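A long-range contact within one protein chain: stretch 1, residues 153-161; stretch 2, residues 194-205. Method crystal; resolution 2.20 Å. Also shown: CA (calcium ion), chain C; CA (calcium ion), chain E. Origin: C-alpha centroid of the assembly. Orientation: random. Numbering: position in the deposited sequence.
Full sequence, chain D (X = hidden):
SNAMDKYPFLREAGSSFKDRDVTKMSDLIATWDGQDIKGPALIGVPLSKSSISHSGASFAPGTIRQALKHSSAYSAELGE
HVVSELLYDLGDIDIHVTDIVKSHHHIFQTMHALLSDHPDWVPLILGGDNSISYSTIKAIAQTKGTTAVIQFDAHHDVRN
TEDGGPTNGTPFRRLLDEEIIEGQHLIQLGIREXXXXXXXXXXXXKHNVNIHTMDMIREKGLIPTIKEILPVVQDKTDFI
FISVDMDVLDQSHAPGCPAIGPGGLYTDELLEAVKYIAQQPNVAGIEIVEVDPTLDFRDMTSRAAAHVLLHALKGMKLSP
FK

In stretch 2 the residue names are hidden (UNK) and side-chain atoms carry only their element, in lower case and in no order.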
ATOM      1  N   ASP D 153       0.019 -25.878  14.313  1.00 35.87           N
ATOM      2  CA  ASP D 153       1.159 -25.526  13.480  1.00 35.17           C
ATOM      3  C   ASP D 153       1.164 -26.227  12.129  1.00 38.78           C
ATOM      4  O   ASP D 153       0.817 -27.414  12.031  1.00 36.75           O
ATOM      5  CB  ASP D 153       2.470 -25.851  14.225  1.00 35.47           C
ATOM      6  CG  ASP D 153       3.551 -24.848  13.927  1.00 32.36           C
ATOM      7  OD1 ASP D 153       3.667 -24.513  12.742  1.00 33.65           O
ATOM      8  OD2 ASP D 153       4.261 -24.389  14.848  1.00 34.19           O
ATOM      9  N   ALA D 154       1.556 -25.487  11.085  1.00 29.22           N
ATOM     10  CA  ALA D 154       1.875 -26.108   9.807  1.00 30.89           C
ATOM     11  C   ALA D 154       3.218 -26.834   9.889  1.00 37.57           C
ATOM     12  O   ALA D 154       3.489 -27.694   9.062  1.00 37.04           O
ATOM     13  CB  ALA D 154       1.936 -25.042   8.659  1.00 31.82           C
ATOM     14  N   HIS D 155       4.063 -26.464  10.857  1.00 38.44           N
ATOM     15  CA  HIS D 155       5.448 -26.955  10.911  1.00 36.49           C
ATOM     16  C   HIS D 155       5.776 -27.653  12.216  1.00 38.65           C
ATOM     17  O   HIS D 155       5.246 -27.292  13.262  1.00 38.90           O
ATOM     18  CB  HIS D 155       6.448 -25.807  10.759  1.00 33.10           C
ATOM     19  CG  HIS D 155       6.062 -24.801   9.728  1.00 41.84           C
ATOM     20  ND1 HIS D 155       5.163 -23.786   9.988  1.00 45.72           N
ATOM     21  CD2 HIS D 155       6.427 -24.658   8.439  1.00 34.60           C
ATOM     22  CE1 HIS D 155       5.016 -23.044   8.910  1.00 39.29           C
ATOM     23  NE2 HIS D 155       5.761 -23.553   7.948  1.00 41.15           N
ATOM     24  N   HIS D 156       6.707 -28.609  12.151  1.00 45.86           N
ATOM     25  CA  HIS D 156       7.124 -29.385  13.321  1.00 46.87           C
ATOM     26  C   HIS D 156       7.839 -28.516  14.345  1.00 46.05           C
ATOM     27  O   HIS D 156       7.674 -28.706  15.554  1.00 42.36           O
ATOM     28  CB  HIS D 156       8.037 -30.547  12.913  1.00 48.04           C
ATOM     29  CG  HIS D 156       7.341 -31.614  12.122  1.00 45.26           C
ATOM     30  ND1 HIS D 156       6.309 -32.367  12.637  1.00 42.20           N
ATOM     31  CD2 HIS D 156       7.536 -32.058  10.857  1.00 44.81           C
ATOM     32  CE1 HIS D 156       5.888 -33.222  11.721  1.00 44.93           C
ATOM     33  NE2 HIS D 156       6.620 -33.056  10.630  1.00 46.77           N
ATOM     34  N   ASP D 157       8.619 -27.556  13.852  1.00 39.22           N
ATOM     35  CA  ASP D 157       9.430 -26.677  14.697  1.00 40.29           C
ATOM     36  C   ASP D 157      10.434 -27.411  15.552  1.00 43.46           C
ATOM     37  O   ASP D 157      10.602 -27.085  16.728  1.00 44.32           O
ATOM     38  CB  ASP D 157       8.572 -25.817  15.611  1.00 40.39           C
ATOM     39  CG  ASP D 157       8.063 -24.583  14.926  1.00 43.37           C
ATOM     40  OD1 ASP D 157       8.309 -24.427  13.705  1.00 43.25           O
ATOM     41  OD2 ASP D 157       7.425 -23.758  15.615  1.00 42.06           O
ATOM     42  N   VAL D 158      11.101 -28.387  14.954  1.00 46.17           N
ATOM     43  CA  VAL D 158      12.167 -29.100  15.619  1.00 47.64           C
ATOM     44  C   VAL D 158      13.512 -28.864  14.918  1.00 52.90           C
ATOM     45  O   VAL D 158      14.352 -29.772  14.849  1.00 55.29           O
ATOM     46  CB  VAL D 158      11.853 -30.608  15.674  1.00 51.07           C
ATOM     47  CG1 VAL D 158      10.690 -30.880  16.654  1.00 43.16           C
ATOM     48  CG2 VAL D 158      11.540 -31.136  14.278  1.00 47.75           C
ATOM     49  N   ARG D 159      13.715 -27.647  14.407  1.00 44.19           N
ATOM     50  CA  ARG D 159      14.932 -27.307  13.662  1.00 51.70           C
ATOM     51  C   ARG D 159      16.204 -27.460  14.493  1.00 50.61           C
ATOM     52  O   ARG D 159      16.188 -27.221  15.700  1.00 48.73           O
ATOM     53  CB  ARG D 159      14.864 -25.871  13.119  1.00 56.86           C
ATOM     54  CG  ARG D 159      14.285 -25.741  11.721  1.00 63.69           C
ATOM     55  CD  ARG D 159      14.331 -24.291  11.248  1.00 70.33           C
ATOM     56  NE  ARG D 159      13.661 -24.106   9.961  1.00 78.35           N
ATOM     57  CZ  ARG D 159      14.289 -24.010   8.791  1.00 82.49           C
ATOM     58  NH1 ARG D 159      13.591 -23.842   7.675  1.00 81.37           N
ATOM     59  NH2 ARG D 159      15.613 -24.076   8.732  1.00 84.87           N
ATOM     60  N   ASN D 160      17.307 -27.839  13.842  1.00 48.72           N
ATOM     61  CA  ASN D 160      18.589 -27.939  14.542  1.00 61.59           C
ATOM     62  C   ASN D 160      19.015 -26.564  15.049  1.00 63.62           C
ATOM     63  O   ASN D 160      18.701 -25.546  14.430  1.00 64.65           O
ATOM     64  CB  ASN D 160      19.672 -28.568  13.653  1.00 70.08           C
ATOM     65  CG  ASN D 160      20.156 -27.626  12.552  1.00 77.40           C
ATOM     66  OD1 ASN D 160      20.882 -26.660  12.814  1.00 78.94           O
ATOM     67  ND2 ASN D 160      19.763 -27.910  11.314  1.00 77.99           N
ATOM     68  N   THR D 161      19.737 -26.535  16.167  1.00 71.72           N
ATOM     69  CA  THR D 161      19.990 -25.281  16.888  1.00 82.69           C
ATOM     70  C   THR D 161      21.285 -24.514  16.521  1.00 86.43           C
ATOM     71  O   THR D 161      21.416 -23.328  16.837  1.00 82.40           O
ATOM     72  CB  THR D 161      19.933 -25.514  18.429  1.00 96.88           C
ATOM     73  OG1 THR D 161      19.843 -24.259  19.121  1.00 95.54           O
ATOM     74  CG2 THR D 161      21.157 -26.294  18.905  1.00 96.39           C
ATOM     75  N   UNK D 194       4.261 -30.148   2.302  1.00 47.15           N
ATOM     76  CA  UNK D 194       5.232 -29.219   1.701  1.00 42.08           C
ATOM     77  C   UNK D 194       5.668 -28.075   2.612  1.00 41.76           C
ATOM     78  O   UNK D 194       6.335 -27.155   2.156  1.00 38.61           O
ATOM     79  c   UNK D 194       4.774 -28.664   0.337  1.00 39.32           C
ATOM     80  c   UNK D 194       3.517 -30.011  -1.350  1.00 38.80           C
ATOM     81  c   UNK D 194       5.802 -31.364  -2.076  1.00 45.74           C
ATOM     82  c   UNK D 194       5.856 -30.390  -1.111  1.00 40.39           C
ATOM     83  c   UNK D 194       4.716 -29.698  -0.740  1.00 39.77           C
ATOM     84  c   UNK D 194       3.460 -30.983  -2.323  1.00 43.17           C
ATOM     85  c   UNK D 194       4.606 -31.665  -2.688  1.00 44.38           C
ATOM     86  N   UNK D 195       5.316 -28.145   3.894  1.00 39.06           N
ATOM     87  CA  UNK D 195       5.814 -27.183   4.880  1.00 40.37           C
ATOM     88  C   UNK D 195       6.971 -27.712   5.750  1.00 43.94           C
ATOM     89  O   UNK D 195       7.454 -27.005   6.639  1.00 44.96           O
ATOM     90  c   UNK D 195       4.662 -26.710   5.787  1.00 39.60           C
ATOM     91  o   UNK D 195       3.645 -26.090   5.016  1.00 40.58           O
ATOM     92  N   UNK D 196       7.416 -28.946   5.495  1.00 39.78           N
ATOM     93  CA  UNK D 196       8.375 -29.602   6.387  1.00 41.48           C
ATOM     94  C   UNK D 196       9.478 -30.398   5.694  1.00 46.56           C
ATOM     95  O   UNK D 196       9.383 -30.703   4.504  1.00 50.05           O
ATOM     96  n   UNK D 196       5.455 -29.800   8.050  1.00 44.47           N
ATOM     97  c   UNK D 196       6.758 -29.750   8.294  1.00 43.67           C
ATOM     98  c   UNK D 196       7.638 -30.513   7.368  1.00 44.06           C
ATOM     99  o   UNK D 196       7.239 -29.096   9.210  1.00 48.53           O
ATOM    100  N   UNK D 197      10.516 -30.734   6.457  1.00 51.31           N
ATOM    101  CA  UNK D 197      11.666 -31.483   5.941  1.00 50.72           C
ATOM    102  C   UNK D 197      11.628 -32.937   6.381  1.00 57.54           C
ATOM    103  O   UNK D 197      11.106 -33.255   7.457  1.00 55.35           O
ATOM    104  o   UNK D 197      13.059 -29.509   5.999  1.00 59.74           O
ATOM    105  c   UNK D 197      12.964 -30.860   6.427  1.00 52.57           C
ATOM    106  N   UNK D 198      12.208 -33.809   5.558  1.00 58.23           N
ATOM    107  CA  UNK D 198      12.221 -35.243   5.826  1.00 60.31           C
ATOM    108  C   UNK D 198      12.880 -35.548   7.165  1.00 60.09           C
ATOM    109  O   UNK D 198      12.375 -36.351   7.951  1.00 61.58           O
ATOM    110  c   UNK D 198      13.329 -38.180   3.525  1.00 70.50           C
ATOM    111  o   UNK D 198      14.254 -37.740   2.837  1.00 69.70           O
ATOM    112  n   UNK D 198      12.630 -39.257   3.184  1.00 72.29           N
ATOM    113  c   UNK D 198      12.926 -37.495   4.823  1.00 65.02           C
ATOM    114  c   UNK D 198      12.957 -35.976   4.706  1.00 62.68           C
ATOM    115  N   UNK D 199      14.011 -34.892   7.410  1.00 61.21           N
ATOM    116  CA  UNK D 199      14.783 -35.078   8.630  1.00 57.51           C
ATOM    117  C   UNK D 199      13.988 -34.701   9.873  1.00 59.32           C
ATOM    118  O   UNK D 199      13.987 -35.419  10.870  1.00 62.84           O
ATOM    119  c   UNK D 199      16.069 -34.260   8.562  1.00 53.06           C
ATOM    120  N   UNK D 200      13.320 -33.561   9.807  1.00 54.58           N
ATOM    121  CA  UNK D 200      12.612 -33.040  10.956  1.00 55.11           C
ATOM    122  C   UNK D 200      11.371 -33.855  11.273  1.00 56.01           C
ATOM    123  O   UNK D 200      11.020 -34.028  12.439  1.00 61.98           O
ATOM    124  c   UNK D 200      13.518 -29.451  10.115  1.00 50.74           C
ATOM    125  c   UNK D 200      12.282 -31.569  10.746  1.00 52.64           C
ATOM    126  o   UNK D 200      16.948 -28.355  10.659  1.00 56.18           O
ATOM    127  c   UNK D 200      14.657 -28.662  10.092  1.00 52.97           C
ATOM    128  c   UNK D 200      15.815 -29.130  10.672  1.00 56.86           C
ATOM    129  c   UNK D 200      13.527 -30.707  10.712  1.00 54.36           C
ATOM    130  c   UNK D 200      14.710 -31.149  11.291  1.00 54.80           C
ATOM    131  c   UNK D 200      15.846 -30.371  11.273  1.00 57.79           C
ATOM    132  N   UNK D 201      10.716 -34.363  10.235  1.00 52.15           N
ATOM    133  CA  UNK D 201       9.600 -35.278  10.428  1.00 54.36           C
ATOM    134  C   UNK D 201      10.121 -36.531  11.104  1.00 58.51           C
ATOM    135  O   UNK D 201       9.500 -37.046  12.032  1.00 62.77           O
ATOM    136  c   UNK D 201       7.781 -36.581   9.185  1.00 59.69           C
ATOM    137  o   UNK D 201       6.384 -36.765   7.261  1.00 66.83           O
ATOM    138  c   UNK D 201       7.412 -37.169   7.836  1.00 69.21           C
ATOM    139  o   UNK D 201       8.157 -38.038   7.338  1.00 79.05           O
ATOM    140  c   UNK D 201       8.955 -35.634   9.090  1.00 56.23           C
ATOM    141  N   UNK D 202      11.273 -37.018  10.646  1.00 54.96           N
ATOM    142  CA  UNK D 202      11.874 -38.191  11.269  1.00 54.30           C
ATOM    143  C   UNK D 202      12.188 -37.920  12.738  1.00 55.14           C
ATOM    144  O   UNK D 202      11.991 -38.780  13.593  1.00 57.00           O
ATOM    145  c   UNK D 202      13.148 -38.627  10.520  1.00 51.77           C
ATOM    146  N   UNK D 203      12.681 -36.722  13.031  1.00 53.31           N
ATOM    147  CA  UNK D 203      13.083 -36.403  14.392  1.00 55.11           C
ATOM    148  C   UNK D 203      11.891 -36.382  15.346  1.00 57.30           C
ATOM    149  O   UNK D 203      12.023 -36.740  16.513  1.00 60.01           O
ATOM    150  c   UNK D 203      15.432 -34.345  17.816  1.00 66.03           C
ATOM    151  c   UNK D 203      15.240 -34.781  16.512  1.00 64.36           C
ATOM    152  c   UNK D 203      13.813 -35.064  14.448  1.00 52.19           C
ATOM    153  c   UNK D 203      14.025 -34.583  15.862  1.00 58.27           C
ATOM    154  o   UNK D 203      14.581 -33.278  19.776  1.00 59.18           O
ATOM    155  c   UNK D 203      13.181 -33.517  17.862  1.00 59.71           C
ATOM    156  c   UNK D 203      13.001 -33.949  16.560  1.00 55.41           C
ATOM    157  c   UNK D 203      14.398 -33.716  18.484  1.00 62.81           C
ATOM    158  N   UNK D 204      10.734 -35.951  14.846  1.00 53.03           N
ATOM    159  CA  UNK D 204       9.520 -35.918  15.655  1.00 51.59           C
ATOM    160  C   UNK D 204       8.954 -37.314  15.857  1.00 58.24           C
ATOM    161  O   UNK D 204       8.302 -37.592  16.862  1.00 66.48           O
ATOM    162  c   UNK D 204       8.472 -34.997  15.022  1.00 43.55           C
ATOM    163  N   UNK D 205       9.202 -38.195  14.899  1.00 57.24           N
ATOM    164  CA  UNK D 205       8.723 -39.563  15.009  1.00 59.39           C
ATOM    165  C   UNK D 205       9.568 -40.359  15.998  1.00 61.91           C
ATOM    166  O   UNK D 205       9.042 -41.098  16.819  1.00 64.51           O
ATOM    167  c   UNK D 205       7.335 -40.549  11.531  1.00 73.15           C
ATOM    168  n   UNK D 205       5.828 -40.977   9.594  1.00 77.54           N
ATOM    169  c   UNK D 205       7.593 -39.666  12.735  1.00 64.99           C
ATOM    170  c   UNK D 205       6.156 -40.038  10.711  1.00 73.87           C
ATOM    171  c   UNK D 205       8.679 -40.244  13.638  1.00 59.59           C
TER
HETATM  172 CA    CA C 321       4.532 -22.495  11.865  1.00 37.99          CA
HETATM  173 CA    CA E 322       6.143 -22.896  13.703  1.00 84.93          CA

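Position 194 has seven side-chain carbons, one followed by a ring of six, with no hetero atom. It is Phe-194. It lies out of reach of stretch 1.

Position 195 has one carbon and one oxygen. The carbon is 3.6 Å from Ala-154 O, and the backbone O of 195 lies 3.1 Å from His-155 CD2, at the ring edge. A two-atom side chain ending in oxygen is Ser-195.

Position 196 has two carbons, the second carrying two further atoms, one oxygen and one nitrogen. The nitrogen donates to Ala-154 O at 3.1 Å. The oxygen accepts from His-156 N at 3.0 Å. A carboxylate could not supply the donor, so the group is an amide on a short chain, Asn-196.

Position 197 again has one carbon and one oxygen, and is Ser-197. It makes no contact with stretch 1. It sits at the N-cap position, but its side chain makes no capping bond.

Position 198 has three carbons, the third carrying one oxygen and one nitrogen. This longer amide is Gln-198. It is the first helical residue and is out of reach.

Position 199 has a single carbon. It is Ala-199, also out of reach.

Position 200 has one carbon and a six-carbon ring bearing an oxygen. The CB packs 3.6 Å from Val-158 CG2. One ring face lies under Val-158 O and Arg-159 CA. The ring oxygen accepts from Asn-160 N at 3.2 Å, nearly in line. This phenol is Tyr-200.

Position 201 has three carbons, the third carrying two oxygens. Its CB is 3.8 Å from His-156 NE2, while CA to CB points away overall. The carboxylate at this length is Glu-201.

Position 202 has one carbon, which points away from stretch 1. It is Ala-202.

Position 203 has one carbon and a six-carbon ring with an oxygen. A ring carbon lies 3.6 Å from Val-158 CB. It is Tyr-203, and that ring carbon is CD2.

Position 204 has one carbon, directed toward stretch 1 and 4.2 Å from His-156 ND1. It is Ala-204.

Position 205 has four carbons in a row ending in nitrogen. It is Lys-205, exposed and without contact.

The contact has a polar end and a more apolar one. Before the helix, Asn-196 uses both ends of its amide to hold the irregular backbone of stretch 1 at Ala-154 and His-156. Within the helix, Tyr-200 has the largest covered area. Its ring receives a CH-pi contact from Arg-159 CA, 4.0 Å from the ring centroid, and its OH meets Asn-160 N. Val-158 packs against both Tyr-200 and Tyr-203, and His-156 lies along the helix near Glu-201 and Ala-204. Nearby, Asp-153 and His-155 bind one calcium ion through Asp-153 OD1 and His-155 ND1, each at 2.4 Å from the ion CA. Asp-153 and Asp-157 bind the second. The contact thus holds backbone that lies among these metal ligands.

Stretch 2 (194-205) FSNSQAYEAYAK
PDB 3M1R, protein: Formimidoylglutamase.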